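Local coordinates for protein-glutamine gamma-glutamyltransferase 2 (Pagrus major, PDB 1G0D) that probably catalyses the calcium-dependent joining of peptide-bound glutamine to lysine side chains or other primary amines, cross-linking or aminating proteins, at residues A[582-594]-A[600-612]. Residues are numbered along the deposited sequence; the frame is centred on the assembly and turned at random.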
loop_
_atom_site.group_PDB
_atom_site.type_symbol
_atom_site.label_atom_id
_atom_site.label_comp_id
_atom_site.label_asym_id
_atom_site.label_seq_id
_atom_site.Cartn_x
_atom_site.Cartn_y
_atom_site.Cartn_z
ATOM N N LEU A 582 -21.060 -6.144 -5.720
ATOM C CA LEU A 582 -21.795 -7.353 -5.370
ATOM C C LEU A 582 -20.853 -8.234 -4.535
ATOM O O LEU A 582 -19.735 -8.527 -4.972
ATOM C CB LEU A 582 -22.248 -8.080 -6.648
ATOM C CG LEU A 582 -23.528 -7.702 -7.413
ATOM C CD1 LEU A 582 -23.856 -6.285 -7.236
ATOM C CD2 LEU A 582 -23.330 -7.938 -8.864
ATOM N N SER A 583 -21.310 -8.669 -3.351
ATOM C CA SER A 583 -20.484 -9.462 -2.422
ATOM C C SER A 583 -20.189 -10.915 -2.736
ATOM O O SER A 583 -20.956 -11.564 -3.422
ATOM C CB SER A 583 -21.065 -9.408 -0.992
ATOM O OG SER A 583 -22.481 -9.430 -0.925
ATOM N N THR A 584 -19.063 -11.420 -2.227
ATOM C CA THR A 584 -18.700 -12.826 -2.397
ATOM C C THR A 584 -18.847 -13.438 -0.999
ATOM O O THR A 584 -18.804 -12.726 0.007
ATOM C CB THR A 584 -17.267 -13.018 -2.905
ATOM O OG1 THR A 584 -16.397 -12.096 -2.243
ATOM C CG2 THR A 584 -17.200 -12.789 -4.418
ATOM N N PRO A 585 -19.030 -14.759 -0.909
ATOM C CA PRO A 585 -19.178 -15.279 0.453
ATOM C C PRO A 585 -17.921 -15.054 1.261
ATOM O O PRO A 585 -16.841 -14.929 0.689
ATOM C CB PRO A 585 -19.489 -16.764 0.251
ATOM C CG PRO A 585 -18.982 -17.098 -1.136
ATOM C CD PRO A 585 -19.077 -15.820 -1.934
ATOM N N GLU A 586 -18.076 -14.986 2.585
ATOM C CA GLU A 586 -16.952 -14.796 3.488
ATOM C C GLU A 586 -16.456 -16.088 4.118
ATOM O O GLU A 586 -17.165 -16.719 4.897
ATOM C CB GLU A 586 -17.296 -13.836 4.599
ATOM C CG GLU A 586 -16.025 -13.312 5.220
ATOM C CD GLU A 586 -16.209 -12.769 6.615
ATOM O OE1 GLU A 586 -17.345 -12.307 6.927
ATOM O OE2 GLU A 586 -15.205 -12.805 7.384
ATOM N N LEU A 587 -15.216 -16.447 3.804
ATOM C CA LEU A 587 -14.622 -17.680 4.302
ATOM C C LEU A 587 -14.667 -17.775 5.814
ATOM O O LEU A 587 -14.489 -16.780 6.509
ATOM C CB LEU A 587 -13.155 -17.823 3.818
ATOM C CG LEU A 587 -12.871 -17.788 2.299
ATOM C CD1 LEU A 587 -11.401 -18.156 1.978
ATOM C CD2 LEU A 587 -13.824 -18.758 1.615
ATOM N N LEU A 588 -14.923 -18.991 6.300
ATOM C CA LEU A 588 -14.949 -19.320 7.720
ATOM C C LEU A 588 -13.609 -19.943 7.976
ATOM O O LEU A 588 -13.345 -21.102 7.584
ATOM C CB LEU A 588 -16.002 -20.360 8.023
ATOM C CG LEU A 588 -16.651 -20.336 9.401
ATOM C CD1 LEU A 588 -16.877 -21.743 9.818
ATOM C CD2 LEU A 588 -15.799 -19.624 10.385
ATOM N N VAL A 589 -12.738 -19.157 8.593
ATOM C CA VAL A 589 -11.418 -19.644 8.896
ATOM C C VAL A 589 -11.372 -19.905 10.402
ATOM O O VAL A 589 -11.742 -19.035 11.202
ATOM C CB VAL A 589 -10.376 -18.626 8.462
ATOM C CG1 VAL A 589 -9.021 -19.234 8.524
ATOM C CG2 VAL A 589 -10.658 -18.175 7.048
ATOM N N GLN A 590 -10.969 -21.130 10.771
ATOM C CA GLN A 590 -10.886 -21.556 12.168
ATOM C C GLN A 590 -9.664 -22.421 12.415
ATOM O O GLN A 590 -9.369 -23.325 11.657
ATOM C CB GLN A 590 -12.113 -22.373 12.547
ATOM C CG GLN A 590 -13.435 -21.724 12.213
ATOM C CD GLN A 590 -14.615 -22.695 12.294
ATOM O OE1 GLN A 590 -15.438 -22.612 13.215
ATOM N NE2 GLN A 590 -14.708 -23.614 11.325
ATOM N N VAL A 591 -8.935 -22.138 13.477
ATOM C CA VAL A 591 -7.800 -22.966 13.791
ATOM C C VAL A 591 -7.920 -23.178 15.298
ATOM O O VAL A 591 -7.269 -22.530 16.095
ATOM C CB VAL A 591 -6.519 -22.273 13.321
ATOM C CG1 VAL A 591 -6.689 -20.844 13.407
ATOM C CG2 VAL A 591 -5.346 -22.740 14.080
ATOM N N PRO A 592 -8.797 -24.118 15.697
ATOM C CA PRO A 592 -9.135 -24.525 17.066
ATOM C C PRO A 592 -8.051 -25.032 18.048
ATOM O O PRO A 592 -7.019 -25.609 17.659
ATOM C CB PRO A 592 -10.250 -25.544 16.847
ATOM C CG PRO A 592 -9.968 -26.074 15.508
ATOM C CD PRO A 592 -9.525 -24.927 14.710
ATOM N N GLY A 593 -8.316 -24.789 19.334
ATOM C CA GLY A 593 -7.408 -25.189 20.391
ATOM C C GLY A 593 -6.211 -24.269 20.512
ATOM O O GLY A 593 -5.868 -23.567 19.559
ATOM N N LYS A 594 -5.571 -24.269 21.683
ATOM C CA LYS A 594 -4.379 -23.444 21.942
ATOM C C LYS A 594 -3.229 -23.619 20.926
ATOM O O LYS A 594 -2.812 -24.734 20.611
ATOM C CB LYS A 594 -3.864 -23.729 23.356
ATOM C CG LYS A 594 -2.645 -22.914 23.759
ATOM C CD LYS A 594 -2.787 -22.410 25.188
ATOM C CE LYS A 594 -1.429 -22.248 25.882
ATOM N NZ LYS A 594 -0.683 -23.537 26.124
ATOM N N PRO A 600 2.651 -28.340 15.821
ATOM C CA PRO A 600 1.730 -28.609 14.721
ATOM C C PRO A 600 0.272 -28.355 15.025
ATOM O O PRO A 600 -0.260 -28.888 15.995
ATOM C CB PRO A 600 1.990 -30.078 14.412
ATOM C CG PRO A 600 3.434 -30.274 14.800
ATOM C CD PRO A 600 3.558 -29.475 16.059
ATOM N N LEU A 601 -0.385 -27.555 14.178
ATOM C CA LEU A 601 -1.812 -27.273 14.366
ATOM C C LEU A 601 -2.553 -27.369 13.036
ATOM O O LEU A 601 -1.918 -27.381 11.965
ATOM C CB LEU A 601 -2.054 -25.886 14.983
ATOM C CG LEU A 601 -1.299 -24.674 14.463
ATOM C CD1 LEU A 601 -1.697 -24.387 13.036
ATOM C CD2 LEU A 601 -1.604 -23.494 15.349
ATOM N N THR A 602 -3.891 -27.434 13.121
ATOM C CA THR A 602 -4.779 -27.540 11.954
ATOM C C THR A 602 -5.784 -26.390 11.868
ATOM O O THR A 602 -6.557 -26.126 12.805
ATOM C CB THR A 602 -5.564 -28.897 11.953
ATOM O OG1 THR A 602 -4.623 -29.964 11.971
ATOM C CG2 THR A 602 -6.406 -29.074 10.693
ATOM N N ALA A 603 -5.740 -25.732 10.707
ATOM C CA ALA A 603 -6.591 -24.606 10.340
ATOM C C ALA A 603 -7.646 -25.153 9.387
ATOM O O ALA A 603 -7.355 -25.997 8.531
ATOM C CB ALA A 603 -5.753 -23.515 9.646
ATOM N N TYR A 604 -8.861 -24.641 9.532
ATOM C CA TYR A 604 -10.017 -25.082 8.767
ATOM C C TYR A 604 -10.735 -23.965 8.046
ATOM O O TYR A 604 -11.208 -23.028 8.677
ATOM C CB TYR A 604 -11.028 -25.727 9.705
ATOM C CG TYR A 604 -10.500 -26.946 10.402
ATOM C CD1 TYR A 604 -9.840 -26.846 11.619
ATOM C CD2 TYR A 604 -10.618 -28.209 9.816
ATOM C CE1 TYR A 604 -9.299 -27.977 12.234
ATOM C CE2 TYR A 604 -10.084 -29.338 10.416
ATOM C CZ TYR A 604 -9.420 -29.222 11.622
ATOM O OH TYR A 604 -8.843 -30.342 12.185
ATOM N N VAL A 605 -10.857 -24.066 6.732
ATOM C CA VAL A 605 -11.578 -23.036 6.006
ATOM C C VAL A 605 -12.751 -23.686 5.274
ATOM O O VAL A 605 -12.651 -24.815 4.808
ATOM C CB VAL A 605 -10.609 -22.253 5.068
ATOM C CG1 VAL A 605 -9.514 -23.160 4.592
ATOM C CG2 VAL A 605 -11.372 -21.574 3.964
ATOM N N SER A 606 -13.877 -22.982 5.222
ATOM C CA SER A 606 -15.080 -23.517 4.595
ATOM C C SER A 606 -16.081 -22.457 4.127
ATOM O O SER A 606 -16.193 -21.404 4.734
ATOM C CB SER A 606 -15.789 -24.411 5.608
ATOM O OG SER A 606 -16.877 -23.732 6.226
ATOM N N PHE A 607 -16.825 -22.738 3.060
ATOM C CA PHE A 607 -17.851 -21.804 2.576
ATOM C C PHE A 607 -18.896 -22.542 1.748
ATOM O O PHE A 607 -18.785 -23.737 1.520
ATOM C CB PHE A 607 -17.221 -20.608 1.795
ATOM C CG PHE A 607 -17.034 -20.830 0.303
ATOM C CD1 PHE A 607 -17.923 -20.270 -0.611
ATOM C CD2 PHE A 607 -15.923 -21.521 -0.187
ATOM C CE1 PHE A 607 -17.712 -20.386 -1.986
ATOM C CE2 PHE A 607 -15.699 -21.645 -1.560
ATOM C CZ PHE A 607 -16.605 -21.069 -2.461
ATOM N N THR A 608 -19.936 -21.830 1.343
ATOM C CA THR A 608 -20.996 -22.421 0.544
ATOM C C THR A 608 -21.130 -21.715 -0.789
ATOM O O THR A 608 -21.312 -20.516 -0.836
ATOM C CB THR A 608 -22.363 -22.331 1.263
ATOM O OG1 THR A 608 -22.389 -23.230 2.378
ATOM C CG2 THR A 608 -23.477 -22.715 0.318
ATOM N N ASN A 609 -21.036 -22.467 -1.872
ATOM C CA ASN A 609 -21.194 -21.917 -3.208
ATOM C C ASN A 609 -22.516 -21.129 -3.325
ATOM O O ASN A 609 -23.589 -21.700 -3.222
ATOM C CB ASN A 609 -21.201 -23.071 -4.195
ATOM C CG ASN A 609 -21.260 -22.617 -5.618
ATOM O OD1 ASN A 609 -21.305 -21.421 -5.892
ATOM N ND2 ASN A 609 -21.260 -23.575 -6.544
ATOM N N PRO A 610 -22.453 -19.802 -3.508
ATOM C CA PRO A 610 -23.681 -19.001 -3.632
ATOM C C PRO A 610 -24.146 -18.988 -5.105
ATOM O O PRO A 610 -25.187 -18.419 -5.465
ATOM C CB PRO A 610 -23.237 -17.615 -3.187
ATOM C CG PRO A 610 -21.863 -17.528 -3.725
ATOM C CD PRO A 610 -21.262 -18.944 -3.607
ATOM N N LEU A 611 -23.335 -19.614 -5.950
ATOM C CA LEU A 611 -23.598 -19.700 -7.369
ATOM C C LEU A 611 -24.352 -20.982 -7.736
ATOM O O LEU A 611 -24.025 -22.077 -7.284
ATOM C CB LEU A 611 -22.270 -19.651 -8.121
ATOM C CG LEU A 611 -21.881 -18.345 -8.786
ATOM C CD1 LEU A 611 -22.067 -17.201 -7.851
ATOM C CD2 LEU A 611 -20.461 -18.477 -9.278
ATOM N N PRO A 612 -25.386 -20.850 -8.564
ATOM C CA PRO A 612 -26.146 -22.025 -8.974
ATOM C C PRO A 612 -25.375 -22.682 -10.126
ATOM O O PRO A 612 -25.953 -23.236 -11.054
ATOM C CB PRO A 612 -27.479 -21.439 -9.419
ATOM C CG PRO A 612 -27.110 -20.061 -9.940
ATOM C CD PRO A 612 -25.901 -19.607 -9.167
#
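Gln590 O accepts from Tyr604 N at 2.6 Å, with an N-H...O angle of 154°, and the CA-H of Ala603 also points at it. The same Tyr604 returns the favour: its O takes Gln590 N at 2.8 Å, a donor tilted 20° from the carbonyl plane. Leu588 and Ser606 form the next such pair, while Val589 and Val605 between them make a non-hydrogen-bonded pair. This is how an antiparallel edge is built: strand 588-590 lies outermost in a three-stranded sheet, beside strand 601-608, in the C-terminal immunoglobulin-like domain of the transglutaminase. One face carries Leu588, Gln590, Tyr604 and Ser606; on the other lie Val589 and Val605. Val589 packs on Leu661 of strand 659-666 in the second sheet, and Leu587 on Val663. With CG anti to the carbonyl carbon (chi1 -62°), the Tyr604 ring turns its CD1 edge to Gln590 O and to Pro592 CD, 3.7 Å from CD1, the Pro592 and Tyr604 side chains crossing at about a right angle. A serine in place of Tyr604 would probably leave the Pro592 ring without its packing partner and uncover the Gln590 carbonyl on that side. Inward, Leu587 CD1 runs beside Val605 CG2 (4.0 Å), and its other methyl, CD2, reaches Phe607 CB at 3.9 Å. Beyond the paired residues, Pro585 CG approaches Phe607 CD1 obliquely at 3.4 Å, and its CD touches Pro610 CG at 3.7 Å. Phe607 also meets the ring of Phe665, which joins this end of the pair to strand 659-666.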